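Local coordinates for trichothecene 15-O-acetyltransferase TRI3 (Fusarium sporotrichioides, PDB 3FP0), which transfers an acetyl group to the oxygen at C15 of trichothecene intermediates, a step in the fungal biosynthesis of mycotoxins such as T-2 toxin, at residues A[108-113]-A[223-228]; A[467-472]-A[490-495]. All coordinates share one frame; numbering follows the deposited sequence.

Contact 1 of 2, residues A[108-113]-A[223-228]; sequences YESPES and GQEIKN
Tyr-108 and Ser-110 both give their hydroxyl protons to one carboxylate oxygen of Glu-225, the third residue of a type I beta turn that runs from Gly-223 to Ile-226. The example illustrates how a single acidic side chain can fasten a turn in a long connection to the end of a strand, here strand 105-109 of a small antiparallel sheet.

Tyr-108 OH lies 2.5 Å from Glu-225 OE2, meeting it on the anti side, while Ser-110 OG, 2.7 Å from Glu-225 OE2, comes to the syn side. Both donors stand somewhat out of the carboxylate plane, and that plane is turned 85° from the phenol ring, at whose edge OE2 sits. Two bonds therefore grip one oxygen, and Arg-86 NE, bonded in turn to the Tyr-108 hydroxyl, probably strengthens the phenol as a donor.

Apolar packing continues the contact along the ring. The edge of Tyr-108 also receives Ile-226, with CE2 of the tyrosine 4.0 Å from CG1 of the isoleucine, and Ile-226 CD1 reaches the CB of Ser-110. Phe-87 of helix 71-88 also touches Glu-225.

Within the turn, the backbone is closed by Ile-226 N bonding to Gly-223 O. A chi1 of 84° and a bend at chi2 fold the Glu-225 chain back toward the start of its own turn, where the syn lone pair of OE1 accepts Gly-223 N at 2.6 Å.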
ATOM      1  N   TYR A 108     -12.356 -13.852 -10.839  1.00 10.62           N
ATOM      2  CA  TYR A 108     -11.486 -13.853 -12.037  1.00  9.87           C
ATOM      3  C   TYR A 108     -12.175 -14.615 -13.166  1.00 11.29           C
ATOM      4  O   TYR A 108     -12.618 -15.737 -12.960  1.00 12.26           O
ATOM      5  CB  TYR A 108     -10.068 -14.425 -11.792  1.00  8.86           C
ATOM      6  CG  TYR A 108      -9.249 -14.262 -13.050  1.00 10.58           C
ATOM      7  CD1 TYR A 108      -8.803 -12.979 -13.441  1.00  9.91           C
ATOM      8  CD2 TYR A 108      -9.030 -15.343 -13.920  1.00 10.78           C
ATOM      9  CE1 TYR A 108      -8.126 -12.775 -14.639  1.00  8.41           C
ATOM     10  CE2 TYR A 108      -8.348 -15.163 -15.130  1.00  9.91           C
ATOM     11  CZ  TYR A 108      -7.913 -13.868 -15.486  1.00  9.06           C
ATOM     12  OH  TYR A 108      -7.235 -13.677 -16.651  1.00  9.06           O
ATOM     13  N   GLU A 109     -12.289 -13.978 -14.330  1.00 12.43           N
ATOM     14  CA  GLU A 109     -12.703 -14.646 -15.568  1.00 12.77           C
ATOM     15  C   GLU A 109     -11.622 -14.503 -16.641  1.00 14.11           C
ATOM     16  O   GLU A 109     -11.195 -13.391 -17.003  1.00 13.94           O
ATOM     17  CB  GLU A 109     -14.028 -14.101 -16.100  1.00 12.36           C
ATOM     18  CG  GLU A 109     -14.625 -14.975 -17.206  1.00 12.56           C
ATOM     19  CD  GLU A 109     -15.923 -14.423 -17.775  1.00 13.97           C
ATOM     20  OE1 GLU A 109     -16.292 -13.261 -17.479  0.60 16.51           O
ATOM     21  OE2 GLU A 109     -16.582 -15.172 -18.511  0.60 14.57           O
ATOM     22  N   SER A 110     -11.172 -15.653 -17.134  1.00 14.60           N
ATOM     23  CA  SER A 110     -10.300 -15.741 -18.305  1.00 15.18           C
ATOM     24  C   SER A 110     -10.931 -15.049 -19.540  1.00 15.44           C
ATOM     25  O   SER A 110     -12.147 -15.179 -19.761  1.00 14.93           O
ATOM     26  CB  SER A 110     -10.100 -17.219 -18.566  1.00 15.07           C
ATOM     27  OG  SER A 110      -8.834 -17.386 -19.050  1.00 18.21           O
ATOM     28  N   PRO A 111     -10.138 -14.281 -20.338  1.00 15.26           N
ATOM     29  CA  PRO A 111     -10.781 -13.585 -21.480  1.00 16.17           C
ATOM     30  C   PRO A 111     -11.427 -14.573 -22.438  1.00 16.71           C
ATOM     31  O   PRO A 111     -10.887 -15.644 -22.688  1.00 16.84           O
ATOM     32  CB  PRO A 111      -9.610 -12.860 -22.176  1.00 16.19           C
ATOM     33  CG  PRO A 111      -8.602 -12.646 -21.042  1.00 15.36           C
ATOM     34  CD  PRO A 111      -8.696 -13.964 -20.265  1.00 14.99           C
ATOM     35  N   GLU A 112     -12.604 -14.205 -22.903  1.00 18.01           N
ATOM     36  CA  GLU A 112     -13.451 -15.006 -23.771  1.00 20.06           C
ATOM     37  C   GLU A 112     -12.775 -15.172 -25.134  1.00 20.13           C
ATOM     38  O   GLU A 112     -13.000 -16.153 -25.821  1.00 20.81           O
ATOM     39  CB  GLU A 112     -14.827 -14.293 -23.842  1.00 20.02           C
ATOM     40  CG  GLU A 112     -15.673 -14.411 -25.090  1.00 23.09           C
ATOM     41  CD  GLU A 112     -16.743 -13.299 -25.184  1.00 21.17           C
ATOM     42  N   SER A 113     -11.909 -14.228 -25.504  1.00 19.55           N
ATOM     43  CA  SER A 113     -11.131 -14.333 -26.734  1.00 19.97           C
ATOM     44  C   SER A 113      -9.873 -13.452 -26.647  1.00 19.79           C
ATOM     45  O   SER A 113      -9.795 -12.576 -25.791  1.00 19.15           O
ATOM     46  CB  SER A 113     -11.976 -13.901 -27.935  1.00 18.94           C
ATOM     47  OG  SER A 113     -12.334 -12.532 -27.821  1.00 19.70           O
ATOM     48  N   GLY A 223      -6.910 -18.824 -20.395  1.00 12.25           N
ATOM     49  CA  GLY A 223      -7.355 -19.990 -19.666  1.00 12.47           C
ATOM     50  C   GLY A 223      -6.193 -20.532 -18.860  1.00 11.87           C
ATOM     51  O   GLY A 223      -6.359 -20.872 -17.678  1.00 11.93           O
ATOM     52  N   GLN A 224      -5.007 -20.541 -19.474  1.00 10.78           N
ATOM     53  CA  GLN A 224      -3.818 -21.131 -18.843  1.00 13.79           C
ATOM     54  C   GLN A 224      -3.232 -20.274 -17.732  1.00 12.12           C
ATOM     55  O   GLN A 224      -2.341 -20.719 -17.035  1.00 12.78           O
ATOM     56  CB  GLN A 224      -2.726 -21.401 -19.870  1.00 13.50           C
ATOM     57  CG  GLN A 224      -3.116 -22.374 -20.990  1.00 17.71           C
ATOM     58  CD  GLN A 224      -1.960 -22.619 -21.945  1.00 18.48           C
ATOM     59  OE1 GLN A 224      -0.864 -22.036 -21.795  1.00 24.65           O
ATOM     60  NE2 GLN A 224      -2.191 -23.475 -22.950  1.00 23.99           N
ATOM     61  N   GLU A 225      -3.746 -19.050 -17.582  1.00 11.98           N
ATOM     62  CA  GLU A 225      -3.321 -18.150 -16.518  1.00 11.46           C
ATOM     63  C   GLU A 225      -4.062 -18.333 -15.209  1.00 11.51           C
ATOM     64  O   GLU A 225      -3.615 -17.804 -14.201  1.00 12.20           O
ATOM     65  CB  GLU A 225      -3.434 -16.658 -16.956  1.00 11.73           C
ATOM     66  CG  GLU A 225      -4.820 -16.020 -16.793  1.00 10.87           C
ATOM     67  CD  GLU A 225      -5.838 -16.428 -17.867  1.00 15.06           C
ATOM     68  OE1 GLU A 225      -5.552 -17.306 -18.717  1.00 15.01           O
ATOM     69  OE2 GLU A 225      -6.939 -15.859 -17.865  1.00 13.95           O
ATOM     70  N   ILE A 226      -5.185 -19.047 -15.207  1.00 11.84           N
ATOM     71  CA  ILE A 226      -5.972 -19.242 -13.983  1.00 12.26           C
ATOM     72  C   ILE A 226      -5.132 -19.835 -12.859  1.00 12.31           C
ATOM     73  O   ILE A 226      -5.197 -19.373 -11.720  1.00 13.09           O
ATOM     74  CB  ILE A 226      -7.280 -20.031 -14.241  1.00 12.46           C
ATOM     75  CG1 ILE A 226      -8.276 -19.160 -15.016  1.00 12.51           C
ATOM     76  CG2 ILE A 226      -7.958 -20.521 -12.907  1.00 13.07           C
ATOM     77  CD1 ILE A 226      -9.444 -19.981 -15.627  1.00 12.68           C
ATOM     78  N   LYS A 227      -4.316 -20.830 -13.180  1.00 11.70           N
ATOM     79  CA  LYS A 227      -3.445 -21.442 -12.191  1.00 12.18           C
ATOM     80  C   LYS A 227      -2.407 -20.460 -11.643  1.00 11.99           C
ATOM     81  O   LYS A 227      -1.755 -20.742 -10.628  1.00 11.92           O
ATOM     82  CB  LYS A 227      -2.748 -22.653 -12.819  1.00 11.91           C
ATOM     83  CG  LYS A 227      -1.717 -22.330 -13.916  1.00 13.20           C
ATOM     84  CD  LYS A 227      -1.132 -23.682 -14.424  1.00 13.98           C
ATOM     85  CE  LYS A 227      -0.458 -23.543 -15.770  1.00 19.85           C
ATOM     86  NZ  LYS A 227      -1.402 -23.224 -16.905  1.00 19.23           N
ATOM     87  N   ASN A 228      -2.260 -19.315 -12.333  1.00 11.88           N
ATOM     88  CA  ASN A 228      -1.334 -18.234 -11.947  1.00 12.33           C
ATOM     89  C   ASN A 228      -1.826 -17.253 -10.874  1.00 11.55           C
ATOM     90  O   ASN A 228      -1.026 -16.530 -10.302  1.00 12.04           O
ATOM     91  CB  ASN A 228      -0.814 -17.491 -13.199  1.00 11.62           C
ATOM     92  CG  ASN A 228       0.130 -18.369 -14.062  1.00 13.13           C
ATOM     93  OD1 ASN A 228       0.654 -19.399 -13.593  1.00 13.50           O
ATOM     94  ND2 ASN A 228       0.369 -17.947 -15.303  1.00 11.94           N
TER

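Contact 2 of 2, residues A[467-472]-A[490-495]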
ATOM      1  N   PHE A 467       3.879   6.514  -3.128  1.00  9.28           N
ATOM      2  CA  PHE A 467       2.780   5.585  -2.883  1.00 10.32           C
ATOM      3  C   PHE A 467       1.695   6.302  -2.111  1.00  8.76           C
ATOM      4  O   PHE A 467       1.825   6.568  -0.932  1.00  9.16           O
ATOM      5  CB  PHE A 467       3.285   4.368  -2.134  1.00  9.63           C
ATOM      6  CG  PHE A 467       2.336   3.210  -2.128  1.00 12.01           C
ATOM      7  CD1 PHE A 467       2.521   2.141  -3.020  1.00 10.37           C
ATOM      8  CD2 PHE A 467       1.297   3.139  -1.189  1.00 12.40           C
ATOM      9  CE1 PHE A 467       1.644   1.066  -3.014  1.00 11.05           C
ATOM     10  CE2 PHE A 467       0.434   2.019  -1.164  1.00 12.10           C
ATOM     11  CZ  PHE A 467       0.605   1.011  -2.083  1.00 11.12           C
ATOM     12  N   VAL A 468       0.624   6.622  -2.804  1.00  8.84           N
ATOM     13  CA  VAL A 468      -0.432   7.468  -2.229  1.00  8.32           C
ATOM     14  C   VAL A 468      -1.751   6.691  -2.105  1.00  9.27           C
ATOM     15  O   VAL A 468      -2.162   6.034  -3.054  1.00  9.92           O
ATOM     16  CB  VAL A 468      -0.553   8.758  -3.075  1.00  8.10           C
ATOM     17  CG1 VAL A 468      -1.729   9.643  -2.635  1.00 10.07           C
ATOM     18  CG2 VAL A 468       0.791   9.511  -3.039  1.00  6.44           C
ATOM     19  N   VAL A 469      -2.417   6.785  -0.942  1.00  9.35           N
ATOM     20  CA  VAL A 469      -3.658   6.028  -0.654  1.00  9.30           C
ATOM     21  C   VAL A 469      -4.786   7.012  -0.339  1.00  9.66           C
ATOM     22  O   VAL A 469      -4.546   8.040   0.312  1.00 10.18           O
ATOM     23  CB  VAL A 469      -3.430   5.013   0.495  1.00  8.84           C
ATOM     24  CG1 VAL A 469      -4.679   4.185   0.849  1.00  6.99           C
ATOM     25  CG2 VAL A 469      -2.243   4.088   0.145  1.00  9.61           C
ATOM     26  N   ASN A 470      -5.995   6.712  -0.804  1.00  8.52           N
ATOM     27  CA  ASN A 470      -7.134   7.610  -0.508  1.00  9.22           C
ATOM     28  C   ASN A 470      -7.508   7.542   0.963  1.00  9.18           C
ATOM     29  O   ASN A 470      -7.742   6.453   1.462  1.00  8.60           O
ATOM     30  CB  ASN A 470      -8.328   7.213  -1.329  1.00  8.56           C
ATOM     31  CG  ASN A 470      -8.256   7.742  -2.730  1.00 10.14           C
ATOM     32  OD1 ASN A 470      -7.411   8.622  -3.084  1.00  6.93           O
ATOM     33  ND2 ASN A 470      -9.142   7.221  -3.558  1.00  6.30           N
ATOM     34  N   GLN A 471      -7.532   8.690   1.657  1.00  8.93           N
ATOM     35  CA  GLN A 471      -8.018   8.692   3.051  1.00  9.11           C
ATOM     36  C   GLN A 471      -9.357   9.397   3.186  1.00  9.61           C
ATOM     37  O   GLN A 471      -9.449  10.595   2.904  1.00  9.28           O
ATOM     38  CB  GLN A 471      -7.031   9.345   4.020  1.00  8.76           C
ATOM     39  CG  GLN A 471      -7.589   9.447   5.457  1.00  7.77           C
ATOM     40  CD  GLN A 471      -7.671   8.078   6.159  1.00  8.21           C
ATOM     41  OE1 GLN A 471      -8.589   7.308   5.910  1.00 12.05           O
ATOM     42  NE2 GLN A 471      -6.756   7.821   7.083  1.00  8.32           N
ATOM     43  N   SER A 472     -10.362   8.648   3.629  1.00 10.51           N
ATOM     44  CA  SER A 472     -11.689   9.199   3.875  1.00 13.59           C
ATOM     45  C   SER A 472     -12.145   8.931   5.317  1.00 13.17           C
ATOM     46  O   SER A 472     -13.318   9.112   5.639  1.00 15.03           O
ATOM     47  CB  SER A 472     -12.696   8.607   2.875  1.00 14.90           C
ATOM     48  OG  SER A 472     -12.699   9.400   1.697  1.00 21.41           O
ATOM     49  N   ASN A 490       5.116  10.133   3.751  1.00  9.20           N
ATOM     50  CA  ASN A 490       3.928  10.937   3.445  1.00  9.46           C
ATOM     51  C   ASN A 490       2.833  10.730   4.501  1.00  9.36           C
ATOM     52  O   ASN A 490       2.884   9.743   5.286  1.00  8.17           O
ATOM     53  CB  ASN A 490       3.468  10.737   1.974  1.00 10.05           C
ATOM     54  CG  ASN A 490       2.832   9.375   1.719  1.00 10.74           C
ATOM     55  OD1 ASN A 490       1.974   8.924   2.490  1.00 14.10           O
ATOM     56  ND2 ASN A 490       3.211   8.731   0.596  1.00  8.41           N
ATOM     57  N   ILE A 491       1.926  11.708   4.604  1.00  9.10           N
ATOM     58  CA  ILE A 491       0.789  11.577   5.494  1.00  8.32           C
ATOM     59  C   ILE A 491      -0.464  11.754   4.647  1.00  8.82           C
ATOM     60  O   ILE A 491      -0.604  12.740   3.925  1.00  7.64           O
ATOM     61  CB  ILE A 491       0.772  12.593   6.664  1.00  8.26           C
ATOM     62  CG1 ILE A 491       2.079  12.551   7.462  1.00  6.90           C
ATOM     63  CG2 ILE A 491      -0.469  12.370   7.556  1.00  7.98           C
ATOM     64  CD1 ILE A 491       2.068  13.324   8.819  1.00  7.14           C
ATOM     65  N   ILE A 492      -1.339  10.746   4.685  1.00  9.87           N
ATOM     66  CA  ILE A 492      -2.684  10.867   4.106  1.00  9.50           C
ATOM     67  C   ILE A 492      -3.702  11.339   5.151  1.00  9.40           C
ATOM     68  O   ILE A 492      -3.622  11.015   6.328  1.00  9.12           O
ATOM     69  CB  ILE A 492      -3.138   9.570   3.358  1.00  9.86           C
ATOM     70  CG1 ILE A 492      -3.447   8.416   4.356  1.00  8.79           C
ATOM     71  CG2 ILE A 492      -2.066   9.226   2.269  1.00  8.13           C
ATOM     72  CD1 ILE A 492      -3.839   7.033   3.681  1.00  9.28           C
ATOM     73  N   TYR A 493      -4.639  12.145   4.704  1.00  9.67           N
ATOM     74  CA  TYR A 493      -5.613  12.768   5.599  1.00 10.29           C
ATOM     75  C   TYR A 493      -6.759  13.173   4.726  1.00 10.54           C
ATOM     76  O   TYR A 493      -6.584  13.372   3.500  1.00 10.68           O
ATOM     77  CB  TYR A 493      -5.007  13.987   6.375  1.00 10.54           C
ATOM     78  CG  TYR A 493      -4.745  15.220   5.560  1.00  9.32           C
ATOM     79  CD1 TYR A 493      -5.641  16.298   5.559  1.00 13.12           C
ATOM     80  CD2 TYR A 493      -3.599  15.306   4.742  1.00 10.68           C
ATOM     81  CE1 TYR A 493      -5.376  17.452   4.774  1.00 11.12           C
ATOM     82  CE2 TYR A 493      -3.340  16.402   3.982  1.00 10.69           C
ATOM     83  CZ  TYR A 493      -4.221  17.482   4.002  1.00 12.07           C
ATOM     84  OH  TYR A 493      -3.939  18.571   3.202  1.00 12.09           O
ATOM     85  N   ASN A 494      -7.943  13.230   5.319  1.00 10.71           N
ATOM     86  CA  ASN A 494      -9.091  13.800   4.635  1.00 10.49           C
ATOM     87  C   ASN A 494      -9.248  15.276   4.992  1.00 10.84           C
ATOM     88  O   ASN A 494      -9.187  15.629   6.182  1.00 10.84           O
ATOM     89  CB  ASN A 494     -10.363  13.001   4.958  1.00 11.54           C
ATOM     90  CG  ASN A 494     -11.467  13.325   4.012  1.00 11.23           C
ATOM     91  OD1 ASN A 494     -12.160  14.300   4.210  1.00 11.92           O
ATOM     92  ND2 ASN A 494     -11.592  12.549   2.932  1.00 10.54           N
ATOM     93  N   ASP A 495      -9.408  16.148   3.987  1.00 10.14           N
ATOM     94  CA  ASP A 495      -9.382  17.621   4.285  1.00 11.13           C
ATOM     95  C   ASP A 495     -10.629  18.252   4.954  1.00 10.66           C
ATOM     96  O   ASP A 495     -10.652  19.451   5.195  1.00 10.51           O
ATOM     97  CB  ASP A 495      -8.867  18.476   3.112  1.00 11.24           C
ATOM     98  CG  ASP A 495      -9.829  18.532   1.949  1.00 11.72           C
ATOM     99  OD1 ASP A 495     -10.996  18.098   2.060  1.00 13.10           O
ATOM    100  OD2 ASP A 495      -9.417  19.016   0.892  1.00 15.27           O
TER
HETATM  101  O   HOH W   1       0.168   6.923   1.170  1.00  8.98           O
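This is a buried contact between two strand ends that belong to different sheets: Phe-467 and Val-469 on strand 457-469 lie beside Asn-490 and Ile-492 on strand 486-494, and past the end of strand 457-469, Gln-471 meets Tyr-493 and Asn-494, still on strand 486-494. The strand segments run nearly parallel, 18° apart, but their axes approach no closer than 7.8 Å, too far for backbone pairing. Side-chain amides bridge the gap instead.

Asn-490 ND2 donates to Phe-467 O at 3.0 Å, approaching from above the carbonyl plane rather than on a lone pair. A water lies within bonding distance of both Phe-467 O and Asn-490 OD1, and accepts a weak bond from Val-469 N. Farther along, Asn-494 ND2 meets Gln-471 O at 2.9 Å, this time in the carbonyl plane and on a lone pair. CG of Asn-494 stands anti to its own backbone N (chi1 -165°), which carries the amide across, and its OD1 accepts from Ala-275 N, so the group is held at both ends.

The two sheets are the mixed six-stranded and five-stranded sheets of an enzyme in the CoA-dependent acyltransferase clan, and the seam between them borders the bound trichothecene, which touches Ile-492.

Between the amide bridges Ile-492 fills the middle. Its CD1 packs 3.8 Å from Val-469 CB, the side chains crossing at a slant, and its CG2 comes 3.4 Å from Val-469 O. Gln-471 lays CB against Ile-492 CG1 at 3.7 Å, then bends at chi2, its OE1 accepting from Leu-473 N.

In the fold
Both segments of contact 1 precede those of contact 2 in the sequence, and the two contacts share neither a strand nor a sheet. Their centres are 34 Å apart, with nearest atoms about 19 Å apart. Contact 1 is peripheral, its centre 26 Å from the centre of the chain, and ties the small four-stranded sheet to the connection between helices 191-204 and 246-263. Contact 2, whose centre lies 11 Å from that of the chain, joins the six-stranded sheet to the five-stranded one. A covalent thread relates them: directly after 108-113 the chain enters helix 114-124 and then strand 125-129, an outermost strand of the six-stranded sheet, before returning at 223-228. Of the two, contact 2 lies beside the bound trichothecene.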